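Side-chain contact in lysyl oxidase (Pichia pastoris, PDB 1W7C), which is a copper- and topaquinone-containing amine oxidase that probably oxidises primary amines, including peptidyl lysine side chains, to aldehydes: residues F302-W307 and V401-E406. Sequence-based numbering, arbitrary orientation.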
loop_
_atom_site.group_PDB
_atom_site.type_symbol
_atom_site.label_atom_id
_atom_site.label_comp_id
_atom_site.label_asym_id
_atom_site.label_seq_id
_atom_site.Cartn_x
_atom_site.Cartn_y
_atom_site.Cartn_z
ATOM N N PHE A 302 -23.998 -8.539 -8.662
ATOM C CA PHE A 302 -23.841 -7.936 -7.340
ATOM C C PHE A 302 -24.034 -6.428 -7.428
ATOM O O PHE A 302 -23.641 -5.824 -8.413
ATOM C CB PHE A 302 -22.412 -8.230 -6.835
ATOM C CG PHE A 302 -22.201 -9.670 -6.559
ATOM C CD1 PHE A 302 -21.799 -10.532 -7.562
ATOM C CD2 PHE A 302 -22.483 -10.208 -5.310
ATOM C CE1 PHE A 302 -21.717 -11.894 -7.312
ATOM C CE2 PHE A 302 -22.391 -11.549 -5.080
ATOM C CZ PHE A 302 -22.011 -12.385 -6.052
ATOM N N SER A 303 -24.710 -5.860 -6.426
ATOM C CA SER A 303 -24.886 -4.416 -6.286
ATOM C C SER A 303 -24.489 -3.972 -4.876
ATOM O O SER A 303 -24.801 -4.612 -3.873
ATOM C CB SER A 303 -26.362 -3.982 -6.585
ATOM O OG SER A 303 -27.235 -4.335 -5.558
ATOM N N TRP A 304 -23.818 -2.831 -4.837
ATOM C CA TRP A 304 -23.425 -2.204 -3.596
ATOM C C TRP A 304 -23.184 -0.723 -3.830
ATOM O O TRP A 304 -22.284 -0.363 -4.580
ATOM C CB TRP A 304 -22.185 -2.855 -3.004
ATOM C CG TRP A 304 -21.632 -2.137 -1.793
ATOM C CD1 TRP A 304 -22.037 -2.269 -0.494
ATOM C CD2 TRP A 304 -20.522 -1.229 -1.772
ATOM N NE1 TRP A 304 -21.295 -1.471 0.331
ATOM C CE2 TRP A 304 -20.345 -0.826 -0.417
ATOM C CE3 TRP A 304 -19.680 -0.690 -2.735
ATOM C CZ2 TRP A 304 -19.364 0.093 -0.034
ATOM C CZ3 TRP A 304 -18.729 0.216 -2.336
ATOM C CH2 TRP A 304 -18.559 0.580 -1.018
ATOM N N MET A 305 -23.949 0.126 -3.132
ATOM C CA MET A 305 -23.667 1.570 -3.107
ATOM C C MET A 305 -23.355 2.129 -4.494
ATOM O O MET A 305 -22.412 2.887 -4.664
ATOM C CB MET A 305 -22.549 1.885 -2.105
ATOM C CG MET A 305 -22.849 1.374 -0.723
ATOM S SD MET A 305 -24.353 2.131 -0.027
ATOM C CE MET A 305 -24.823 0.843 1.082
ATOM N N ASP A 306 -24.252 1.815 -5.438
ATOM C CA ASP A 306 -24.250 2.290 -6.820
ATOM C C ASP A 306 -23.267 1.580 -7.744
ATOM O O ASP A 306 -23.153 1.968 -8.908
ATOM C CB ASP A 306 -24.090 3.818 -6.934
ATOM C CG ASP A 306 -25.319 4.575 -6.500
ATOM O OD1 ASP A 306 -25.182 5.772 -6.163
ATOM O OD2 ASP A 306 -26.428 4.060 -6.516
ATOM N N TRP A 307 -22.537 0.589 -7.231
ATOM C CA TRP A 307 -21.752 -0.312 -8.071
ATOM C C TRP A 307 -22.610 -1.499 -8.502
ATOM O O TRP A 307 -23.472 -1.961 -7.756
ATOM C CB TRP A 307 -20.566 -0.865 -7.308
ATOM C CG TRP A 307 -19.470 0.092 -6.996
ATOM C CD1 TRP A 307 -19.313 0.808 -5.867
ATOM C CD2 TRP A 307 -18.307 0.337 -7.776
ATOM N NE1 TRP A 307 -18.122 1.491 -5.873
ATOM C CE2 TRP A 307 -17.475 1.214 -7.048
ATOM C CE3 TRP A 307 -17.865 -0.091 -9.034
ATOM C CZ2 TRP A 307 -16.216 1.638 -7.528
ATOM C CZ3 TRP A 307 -16.659 0.329 -9.504
ATOM C CH2 TRP A 307 -15.856 1.205 -8.768
ATOM N N VAL A 401 -17.960 -12.475 -0.471
ATOM C CA VAL A 401 -18.282 -11.082 -0.606
ATOM C C VAL A 401 -18.579 -10.507 0.762
ATOM O O VAL A 401 -19.362 -11.079 1.511
ATOM C CB VAL A 401 -19.508 -10.924 -1.526
ATOM C CG1 VAL A 401 -19.878 -9.437 -1.693
ATOM C CG2 VAL A 401 -19.254 -11.622 -2.899
ATOM N N PHE A 402 -17.942 -9.404 1.125
ATOM C CA PHE A 402 -18.155 -8.786 2.414
ATOM C C PHE A 402 -17.949 -7.289 2.374
ATOM O O PHE A 402 -17.192 -6.765 1.548
ATOM C CB PHE A 402 -17.286 -9.407 3.533
ATOM C CG PHE A 402 -15.793 -9.233 3.344
ATOM C CD1 PHE A 402 -15.078 -10.136 2.582
ATOM C CD2 PHE A 402 -15.116 -8.192 3.971
ATOM C CE1 PHE A 402 -13.703 -10.013 2.423
ATOM C CE2 PHE A 402 -13.732 -8.062 3.819
ATOM C CZ PHE A 402 -13.035 -8.970 3.049
ATOM N N GLU A 403 -18.642 -6.600 3.276
ATOM C CA GLU A 403 -18.443 -5.179 3.471
ATOM C C GLU A 403 -17.490 -4.954 4.646
ATOM O O GLU A 403 -17.711 -5.406 5.751
ATOM C CB GLU A 403 -19.761 -4.465 3.720
ATOM C CG GLU A 403 -19.587 -2.941 3.651
ATOM C CD GLU A 403 -20.890 -2.170 3.817
ATOM O OE1 GLU A 403 -21.749 -2.576 4.638
ATOM O OE2 GLU A 403 -21.018 -1.122 3.137
ATOM N N ASN A 404 -16.363 -4.312 4.377
ATOM C CA ASN A 404 -15.442 -3.943 5.443
ATOM C C ASN A 404 -15.734 -2.541 5.939
ATOM O O ASN A 404 -16.316 -1.743 5.207
ATOM C CB ASN A 404 -13.971 -4.027 4.981
ATOM C CG ASN A 404 -12.995 -4.043 6.137
ATOM O OD1 ASN A 404 -13.312 -4.571 7.232
ATOM N ND2 ASN A 404 -11.785 -3.488 5.925
ATOM N N GLN A 405 -15.317 -2.253 7.181
ATOM C CA GLN A 405 -15.160 -0.873 7.649
ATOM C C GLN A 405 -13.668 -0.644 7.683
ATOM O O GLN A 405 -12.940 -1.200 8.506
ATOM C CB GLN A 405 -15.779 -0.697 9.033
ATOM C CG GLN A 405 -15.800 0.770 9.498
ATOM C CD GLN A 405 -16.714 1.653 8.687
ATOM O OE1 GLN A 405 -16.263 2.614 8.058
ATOM N NE2 GLN A 405 -18.027 1.382 8.768
ATOM N N GLU A 406 -13.162 0.178 6.780
ATOM C CA GLU A 406 -11.741 0.421 6.773
ATOM C C GLU A 406 -11.327 1.171 8.039
ATOM O O GLU A 406 -12.132 1.859 8.643
ATOM C CB GLU A 406 -11.312 1.225 5.544
ATOM C CG GLU A 406 -11.622 0.596 4.195
ATOM C CD GLU A 406 -10.949 -0.726 3.955
ATOM O OE1 GLU A 406 -11.621 -1.666 3.484
ATOM O OE2 GLU A 406 -9.712 -0.800 4.188
#
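W304 and E403 join two strands of the copper amine oxidase enzyme domain through one buried hydrogen bond. The indole NE1 of W304 donates to OE2 of E403 at 2.8 Å, with an N-H...O angle of 160°. OE2 sits at the indole edge, almost in the ring plane. The carboxylate stands nearly perpendicular to the ring, at 88°, and the N-H reaches OE2 from above the carboxylate plane. W304 carries CG anti to its own N (chi1 173°), which sends the indole across to E403. The E403 chain is extended and meets it at about a right angle. CG of M305 lies over one indole face near its rim, 3.3 Å above the plane. Two residues back along each strand, CE2 of F302 touches CG2 of V401 at 3.8 Å. The two side chains point at each other from their separate strands. The strands are not paired here: CA of W304 and CA of E403 are 9.1 Å apart. W304 also opens a type I' turn closed by W307. OE2 of E403 has a second partner, a salt bridge to R292. A phenylalanine in place of W304 would probably leave OE2 of E403 without the indole N-H donor. With a cation and an indole N-H both on OE2, the buried carboxylate is probably stabilised in its ionised form.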